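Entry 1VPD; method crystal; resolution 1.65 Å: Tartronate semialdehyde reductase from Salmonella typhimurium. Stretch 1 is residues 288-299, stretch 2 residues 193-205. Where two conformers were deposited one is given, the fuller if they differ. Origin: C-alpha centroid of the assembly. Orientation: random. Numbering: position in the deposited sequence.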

ATOM      1  N   TYR A 288      15.805 -12.828   8.300  1.00 11.91           N
ATOM      2  CA  TYR A 288      15.648 -13.141   9.712  1.00 11.75           C
ATOM      3  C   TYR A 288      15.842 -14.636   9.948  1.00 11.15           C
ATOM      4  O   TYR A 288      16.609 -15.059  10.817  1.00 11.55           O
ATOM      5  CB  TYR A 288      14.263 -12.676  10.201  1.00 11.47           C
ATOM      6  CG  TYR A 288      13.952 -13.060  11.626  1.00 11.30           C
ATOM      7  CD1 TYR A 288      14.335 -12.246  12.683  1.00 11.75           C
ATOM      8  CD2 TYR A 288      13.266 -14.230  11.927  1.00 12.20           C
ATOM      9  CE1 TYR A 288      14.057 -12.597  14.011  1.00 11.66           C
ATOM     10  CE2 TYR A 288      13.001 -14.593  13.240  1.00 11.00           C
ATOM     11  CZ  TYR A 288      13.399 -13.773  14.280  1.00 11.42           C
ATOM     12  OH  TYR A 288      13.118 -14.107  15.575  1.00 11.70           O
ATOM     13  N   TYR A 289      15.129 -15.435   9.175  1.00 10.68           N
ATOM     14  CA  TYR A 289      15.244 -16.879   9.273  1.00 11.12           C
ATOM     15  C   TYR A 289      16.640 -17.378   8.882  1.00 11.53           C
ATOM     16  O   TYR A 289      17.174 -18.288   9.515  1.00 12.18           O
ATOM     17  CB  TYR A 289      14.216 -17.533   8.384  1.00 11.32           C
ATOM     18  CG  TYR A 289      12.817 -17.511   8.962  1.00 10.41           C
ATOM     19  CD1 TYR A 289      12.377 -18.537   9.781  1.00 10.86           C
ATOM     20  CD2 TYR A 289      11.953 -16.458   8.707  1.00 12.27           C
ATOM     21  CE1 TYR A 289      11.108 -18.522  10.328  1.00 10.80           C
ATOM     22  CE2 TYR A 289      10.663 -16.437   9.240  1.00 11.73           C
ATOM     23  CZ  TYR A 289      10.248 -17.480  10.039  1.00 11.33           C
ATOM     24  OH  TYR A 289       8.972 -17.480  10.550  1.00 11.87           O
ATOM     25  N   GLU A 290      17.223 -16.796   7.830  1.00 11.38           N
ATOM     26  CA  GLU A 290      18.568 -17.189   7.404  1.00 11.96           C
ATOM     27  C   GLU A 290      19.584 -16.987   8.515  1.00 12.43           C
ATOM     28  O   GLU A 290      20.481 -17.803   8.727  1.00 13.12           O
ATOM     29  CB  GLU A 290      18.986 -16.376   6.176  1.00 11.80           C
ATOM     30  CG  GLU A 290      18.215 -16.734   4.927  1.00 13.15           C
ATOM     31  CD  GLU A 290      18.564 -15.871   3.727  1.00 15.21           C
ATOM     32  OE1 GLU A 290      18.971 -14.690   3.901  1.00 16.19           O
ATOM     33  OE2 GLU A 290      18.392 -16.386   2.607  1.00 15.03           O
ATOM     34  N   LYS A 291      19.450 -15.877   9.232  1.00 13.07           N
ATOM     35  CA  LYS A 291      20.395 -15.537  10.273  1.00 14.21           C
ATOM     36  C   LYS A 291      20.238 -16.449  11.482  1.00 13.99           C
ATOM     37  O   LYS A 291      21.224 -16.872  12.089  1.00 14.87           O
ATOM     38  CB  LYS A 291      20.265 -14.061  10.624  1.00 15.29           C
ATOM     39  CG  LYS A 291      20.902 -13.199   9.520  1.00 19.14           C
ATOM     40  CD  LYS A 291      20.683 -11.688   9.685  1.00 22.95           C
ATOM     41  CE  LYS A 291      21.351 -10.939   8.522  1.00 25.15           C
ATOM     42  NZ  LYS A 291      21.197  -9.458   8.595  1.00 25.05           N
ATOM     43  N   LEU A 292      19.002 -16.806  11.828  1.00 13.27           N
ATOM     44  CA  LEU A 292      18.804 -17.689  12.976  1.00 12.63           C
ATOM     45  C   LEU A 292      19.112 -19.174  12.662  1.00 12.29           C
ATOM     46  O   LEU A 292      19.625 -19.896  13.516  1.00 12.77           O
ATOM     47  CB  LEU A 292      17.370 -17.548  13.523  0.56 12.61           C
ATOM     48  CG  LEU A 292      17.112 -16.466  14.581  0.56 12.63           C
ATOM     49  CD1 LEU A 292      17.278 -15.079  14.024  0.56 12.02           C
ATOM     50  CD2 LEU A 292      15.692 -16.642  15.139  0.56 13.32           C
ATOM     51  N   ALA A 293      18.823 -19.608  11.450  1.00 12.17           N
ATOM     52  CA  ALA A 293      19.065 -20.997  11.019  1.00 12.84           C
ATOM     53  C   ALA A 293      20.482 -21.213  10.476  1.00 13.74           C
ATOM     54  O   ALA A 293      20.889 -22.354  10.256  1.00 14.47           O
ATOM     55  CB  ALA A 293      18.067 -21.400   9.974  1.00 12.55           C
ATOM     56  N   LYS A 294      21.215 -20.129  10.265  1.00 14.91           N
ATOM     57  CA  LYS A 294      22.582 -20.199   9.709  1.00 15.76           C
ATOM     58  C   LYS A 294      22.653 -20.867   8.337  1.00 16.20           C
ATOM     59  O   LYS A 294      23.523 -21.716   8.072  1.00 17.45           O
ATOM     60  CB  LYS A 294      23.538 -20.864  10.700  1.00 16.27           C
ATOM     61  CG  LYS A 294      23.635 -20.157  12.013  1.00 17.38           C
ATOM     62  CD  LYS A 294      24.217 -18.761  11.905  1.00 19.39           C
ATOM     63  CE  LYS A 294      24.645 -18.254  13.272  1.00 23.38           C
ATOM     64  NZ  LYS A 294      25.391 -16.971  13.246  1.00 25.68           N
ATOM     65  N   VAL A 295      21.743 -20.480   7.456  1.00 16.08           N
ATOM     66  CA  VAL A 295      21.774 -20.907   6.059  1.00 17.19           C
ATOM     67  C   VAL A 295      21.109 -19.842   5.194  1.00 17.27           C
ATOM     68  O   VAL A 295      20.206 -19.144   5.650  1.00 18.48           O
ATOM     69  CB  VAL A 295      21.103 -22.299   5.880  1.00 17.98           C
ATOM     70  CG1 VAL A 295      19.604 -22.203   6.061  1.00 18.77           C
ATOM     71  CG2 VAL A 295      21.451 -22.909   4.549  1.00 20.93           C
ATOM     72  N   GLU A 296      21.537 -19.713   3.950  1.00 16.06           N
ATOM     73  CA  GLU A 296      20.907 -18.792   3.032  1.00 16.58           C
ATOM     74  C   GLU A 296      20.078 -19.537   1.996  1.00 16.03           C
ATOM     75  O   GLU A 296      20.443 -20.628   1.540  1.00 15.53           O
ATOM     76  CB  GLU A 296      21.978 -17.900   2.372  1.00 17.79           C
ATOM     77  CG  GLU A 296      22.603 -16.969   3.390  1.00 19.95           C
ATOM     78  CD  GLU A 296      23.565 -15.951   2.792  1.00 23.74           C
ATOM     79  OE1 GLU A 296      24.023 -16.160   1.662  1.00 25.17           O
ATOM     80  OE2 GLU A 296      23.840 -14.943   3.476  1.00 25.26           O
ATOM     81  N   VAL A 297      18.952 -18.934   1.636  1.00 16.13           N
ATOM     82  CA  VAL A 297      18.033 -19.457   0.651  1.00 16.61           C
ATOM     83  C   VAL A 297      18.424 -18.854  -0.700  1.00 17.48           C
ATOM     84  O   VAL A 297      18.161 -17.692  -0.955  1.00 16.39           O
ATOM     85  CB  VAL A 297      16.583 -19.104   1.025  1.00 16.84           C
ATOM     86  CG1 VAL A 297      15.611 -19.511  -0.054  1.00 17.87           C
ATOM     87  CG2 VAL A 297      16.225 -19.790   2.356  1.00 17.10           C
ATOM     88  N   THR A 298      19.080 -19.647  -1.536  1.00 18.98           N
ATOM     89  CA  THR A 298      19.693 -19.136  -2.771  1.00 20.82           C
ATOM     90  C   THR A 298      19.392 -20.062  -3.929  1.00 22.90           C
ATOM     91  O   THR A 298      18.893 -21.173  -3.736  1.00 23.47           O
ATOM     92  CB  THR A 298      21.237 -19.028  -2.633  1.00 20.94           C
ATOM     93  OG1 THR A 298      21.804 -20.334  -2.494  1.00 22.76           O
ATOM     94  CG2 THR A 298      21.670 -18.323  -1.387  1.00 21.65           C
ATOM     95  N   ARG A 299      19.703 -19.635  -5.145  1.00 24.81           N
ATOM     96  CA  ARG A 299      19.527 -20.545  -6.271  1.00 27.46           C
ATOM     97  C   ARG A 299      20.434 -21.761  -6.104  1.00 29.21           C
ATOM     98  O   ARG A 299      20.153 -22.818  -6.698  1.00 30.95           O
ATOM     99  CB  ARG A 299      19.792 -19.874  -7.615  1.00 29.04           C
ATOM    100  CG  ARG A 299      18.847 -18.704  -7.918  1.00 29.05           C
ATOM    101  CD  ARG A 299      17.406 -19.089  -8.227  1.00 28.25           C
ATOM    102  NE  ARG A 299      16.653 -17.917  -8.685  1.00 26.59           N
ATOM    103  CZ  ARG A 299      15.438 -17.943  -9.189  1.00 25.74           C
ATOM    104  NH1 ARG A 299      14.785 -19.078  -9.375  1.00 28.22           N
ATOM    105  NH2 ARG A 299      14.865 -16.813  -9.569  1.00 25.59           N
ATOM    106  OXT ARG A 299      21.447 -21.722  -5.374  1.00 30.39           O
TER
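Stretch 2 (193-205) LTLATKAGVNPDL

The chain ends on stretch 2: the C-terminal residue, Arg-299, is held there by its carboxylate and its side chain. Asn-202 ND2 donates a hydrogen bond to Arg-299 O at 3.2 Å. Arg-299 NH1 forms a salt bridge with Asp-204 OD2 at 3.1 Å. One water donates to both Asp-204 OD2 (2.7 Å) and Arg-299 O (3.0 Å). Asn-202 also caps the helix that starts at Pro-203, its OD1 accepting from Leu-205 N at 3.3 Å.

Stretch 2 begins as the end of a helix, 193-198, then turns through residues 199-202 into the second helix. The first helix runs in roughly the same direction as helix 288-293. Their axes cross at -35° and approach to 10.2 Å. Ala-293 CB packs on Thr-194 CG2 at 3.4 Å. The Lys-198 side chain bends at chi2 (75°) and chi4 (-68°), and its NZ donates a hydrogen bond to Ala-293 O at 2.7 Å, at the end of the stretch 1 helix.

Beyond Lys-294, which has positive phi, stretch 1 is extended from Val-295 to Thr-298 and passes along stretch 2. Val-295 CG2 meets Thr-197 CG2 at 3.6 Å. Val-297 is buried: its CG1 lies 4.1 Å from Leu-193 CB and 3.9 Å from Pro-203 CB, so it touches both helices of stretch 2.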

ATOM      1  N   LEU A 193      11.131 -22.546   3.369  1.00 11.77           N
ATOM      2  CA  LEU A 193      12.294 -22.642   2.467  1.00 12.03           C
ATOM      3  C   LEU A 193      13.593 -22.781   3.255  1.00 12.08           C
ATOM      4  O   LEU A 193      14.469 -23.543   2.863  1.00 13.21           O
ATOM      5  CB  LEU A 193      12.354 -21.443   1.497  1.00 12.17           C
ATOM      6  CG  LEU A 193      11.245 -21.373   0.460  1.00 13.16           C
ATOM      7  CD1 LEU A 193      11.477 -20.161  -0.450  1.00 14.71           C
ATOM      8  CD2 LEU A 193      11.136 -22.629  -0.394  1.00 14.42           C
ATOM      9  N   THR A 194      13.709 -22.092   4.387  1.00 12.12           N
ATOM     10  CA  THR A 194      14.896 -22.218   5.227  1.00 11.96           C
ATOM     11  C   THR A 194      14.980 -23.618   5.838  1.00 11.71           C
ATOM     12  O   THR A 194      16.053 -24.212   5.873  1.00 11.57           O
ATOM     13  CB  THR A 194      14.868 -21.151   6.341  0.59 11.96           C
ATOM     14  OG1 THR A 194      14.905 -19.846   5.758  0.59 13.10           O
ATOM     15  CG2 THR A 194      16.114 -21.225   7.204  0.59 11.45           C
ATOM     16  N   LEU A 195      13.850 -24.176   6.271  1.00 11.16           N
ATOM     17  CA  LEU A 195      13.813 -25.562   6.740  1.00 11.00           C
ATOM     18  C   LEU A 195      14.338 -26.532   5.672  1.00 11.11           C
ATOM     19  O   LEU A 195      15.222 -27.340   5.955  1.00 11.28           O
ATOM     20  CB  LEU A 195      12.390 -25.956   7.173  1.00 10.69           C
ATOM     21  CG  LEU A 195      12.189 -27.442   7.486  1.00 10.77           C
ATOM     22  CD1 LEU A 195      13.059 -27.870   8.664  1.00 11.55           C
ATOM     23  CD2 LEU A 195      10.708 -27.746   7.764  1.00 11.52           C
ATOM     24  N   ALA A 196      13.810 -26.441   4.458  1.00 11.85           N
ATOM     25  CA  ALA A 196      14.164 -27.389   3.403  1.00 12.30           C
ATOM     26  C   ALA A 196      15.648 -27.249   3.035  1.00 12.96           C
ATOM     27  O   ALA A 196      16.343 -28.239   2.878  1.00 12.87           O
ATOM     28  CB  ALA A 196      13.317 -27.183   2.207  1.00 12.76           C
ATOM     29  N   THR A 197      16.121 -26.013   2.961  1.00 13.20           N
ATOM     30  CA  THR A 197      17.529 -25.730   2.650  1.00 14.05           C
ATOM     31  C   THR A 197      18.439 -26.301   3.724  1.00 13.79           C
ATOM     32  O   THR A 197      19.456 -26.937   3.417  1.00 14.20           O
ATOM     33  CB  THR A 197      17.761 -24.225   2.537  1.00 14.26           C
ATOM     34  OG1 THR A 197      16.882 -23.667   1.547  1.00 15.66           O
ATOM     35  CG2 THR A 197      19.167 -23.949   2.013  1.00 16.88           C
ATOM     36  N   LYS A 198      18.096 -26.064   4.993  1.00 13.39           N
ATOM     37  CA  LYS A 198      18.873 -26.607   6.103  1.00 13.66           C
ATOM     38  C   LYS A 198      18.892 -28.138   6.133  1.00 14.01           C
ATOM     39  O   LYS A 198      19.901 -28.742   6.543  1.00 14.58           O
ATOM     40  CB  LYS A 198      18.392 -26.045   7.455  1.00 13.83           C
ATOM     41  CG  LYS A 198      19.410 -26.159   8.582  1.00 15.18           C
ATOM     42  CD  LYS A 198      20.548 -25.144   8.467  1.00 17.43           C
ATOM     43  CE  LYS A 198      21.619 -25.319   9.559  1.00 17.06           C
ATOM     44  NZ  LYS A 198      21.154 -24.979  10.944  1.00 16.01           N
ATOM     45  N   ALA A 199      17.790 -28.746   5.679  1.00 13.92           N
ATOM     46  CA  ALA A 199      17.670 -30.196   5.587  1.00 14.49           C
ATOM     47  C   ALA A 199      18.276 -30.764   4.306  1.00 15.50           C
ATOM     48  O   ALA A 199      18.154 -31.960   4.055  1.00 17.04           O
ATOM     49  CB  ALA A 199      16.195 -30.621   5.726  1.00 15.09           C
ATOM     50  N   GLY A 200      18.929 -29.929   3.512  1.00 15.74           N
ATOM     51  CA  GLY A 200      19.707 -30.395   2.361  1.00 16.43           C
ATOM     52  C   GLY A 200      19.024 -30.453   1.006  1.00 16.24           C
ATOM     53  O   GLY A 200      19.560 -31.066   0.072  1.00 17.39           O
ATOM     54  N   VAL A 201      17.875 -29.812   0.860  1.00 15.26           N
ATOM     55  CA  VAL A 201      17.139 -29.753  -0.385  1.00 15.01           C
ATOM     56  C   VAL A 201      17.215 -28.353  -0.981  1.00 15.79           C
ATOM     57  O   VAL A 201      17.031 -27.355  -0.295  1.00 16.57           O
ATOM     58  CB  VAL A 201      15.656 -30.202  -0.193  1.00 14.69           C
ATOM     59  CG1 VAL A 201      14.869 -30.099  -1.473  1.00 15.04           C
ATOM     60  CG2 VAL A 201      15.609 -31.623   0.344  1.00 15.90           C
ATOM     61  N   ASN A 202      17.505 -28.280  -2.276  1.00 16.36           N
ATOM     62  CA  ASN A 202      17.646 -27.016  -2.955  1.00 16.51           C
ATOM     63  C   ASN A 202      16.321 -26.256  -2.983  1.00 15.28           C
ATOM     64  O   ASN A 202      15.325 -26.807  -3.445  1.00 14.06           O
ATOM     65  CB  ASN A 202      18.105 -27.294  -4.384  1.00 17.71           C
ATOM     66  CG  ASN A 202      18.325 -26.030  -5.168  1.00 21.36           C
ATOM     67  OD1 ASN A 202      17.384 -25.433  -5.645  1.00 22.96           O
ATOM     68  ND2 ASN A 202      19.582 -25.615  -5.302  1.00 27.34           N
ATOM     69  N   PRO A 203      16.283 -25.022  -2.467  1.00 15.02           N
ATOM     70  CA  PRO A 203      15.002 -24.307  -2.365  1.00 15.23           C
ATOM     71  C   PRO A 203      14.361 -23.930  -3.700  1.00 15.13           C
ATOM     72  O   PRO A 203      13.144 -23.755  -3.781  1.00 14.88           O
ATOM     73  CB  PRO A 203      15.346 -23.061  -1.522  1.00 14.95           C
ATOM     74  CG  PRO A 203      16.846 -22.856  -1.685  1.00 15.19           C
ATOM     75  CD  PRO A 203      17.399 -24.252  -1.880  1.00 15.41           C
ATOM     76  N   ASP A 204      15.149 -23.816  -4.762  1.00 15.53           N
ATOM     77  CA  ASP A 204      14.550 -23.562  -6.065  1.00 15.81           C
ATOM     78  C   ASP A 204      13.734 -24.772  -6.529  1.00 15.33           C
ATOM     79  O   ASP A 204      12.662 -24.616  -7.084  1.00 15.79           O
ATOM     80  CB  ASP A 204      15.659 -23.217  -7.080  0.57 16.11           C
ATOM     81  CG  ASP A 204      15.167 -22.437  -8.272  0.57 17.74           C
ATOM     82  OD1 ASP A 204      13.935 -22.308  -8.505  0.57 18.94           O
ATOM     83  OD2 ASP A 204      15.994 -21.933  -9.071  0.57 18.88           O
ATOM     84  N   LEU A 205      14.233 -25.984  -6.283  1.00 14.82           N
ATOM     85  CA  LEU A 205      13.468 -27.188  -6.583  1.00 14.41           C
ATOM     86  C   LEU A 205      12.211 -27.276  -5.685  1.00 13.86           C
ATOM     87  O   LEU A 205      11.141 -27.649  -6.155  1.00 13.23           O
ATOM     88  CB  LEU A 205      14.328 -28.429  -6.433  1.00 14.54           C
ATOM     89  CG  LEU A 205      15.554 -28.504  -7.348  1.00 16.17           C
ATOM     90  CD1 LEU A 205      16.313 -29.801  -7.081  1.00 18.04           C
ATOM     91  CD2 LEU A 205      15.137 -28.407  -8.805  1.00 17.67           C
TER
HETATM   92  O   HOH W   1      18.430 -23.057  -9.139  1.00 47.97           O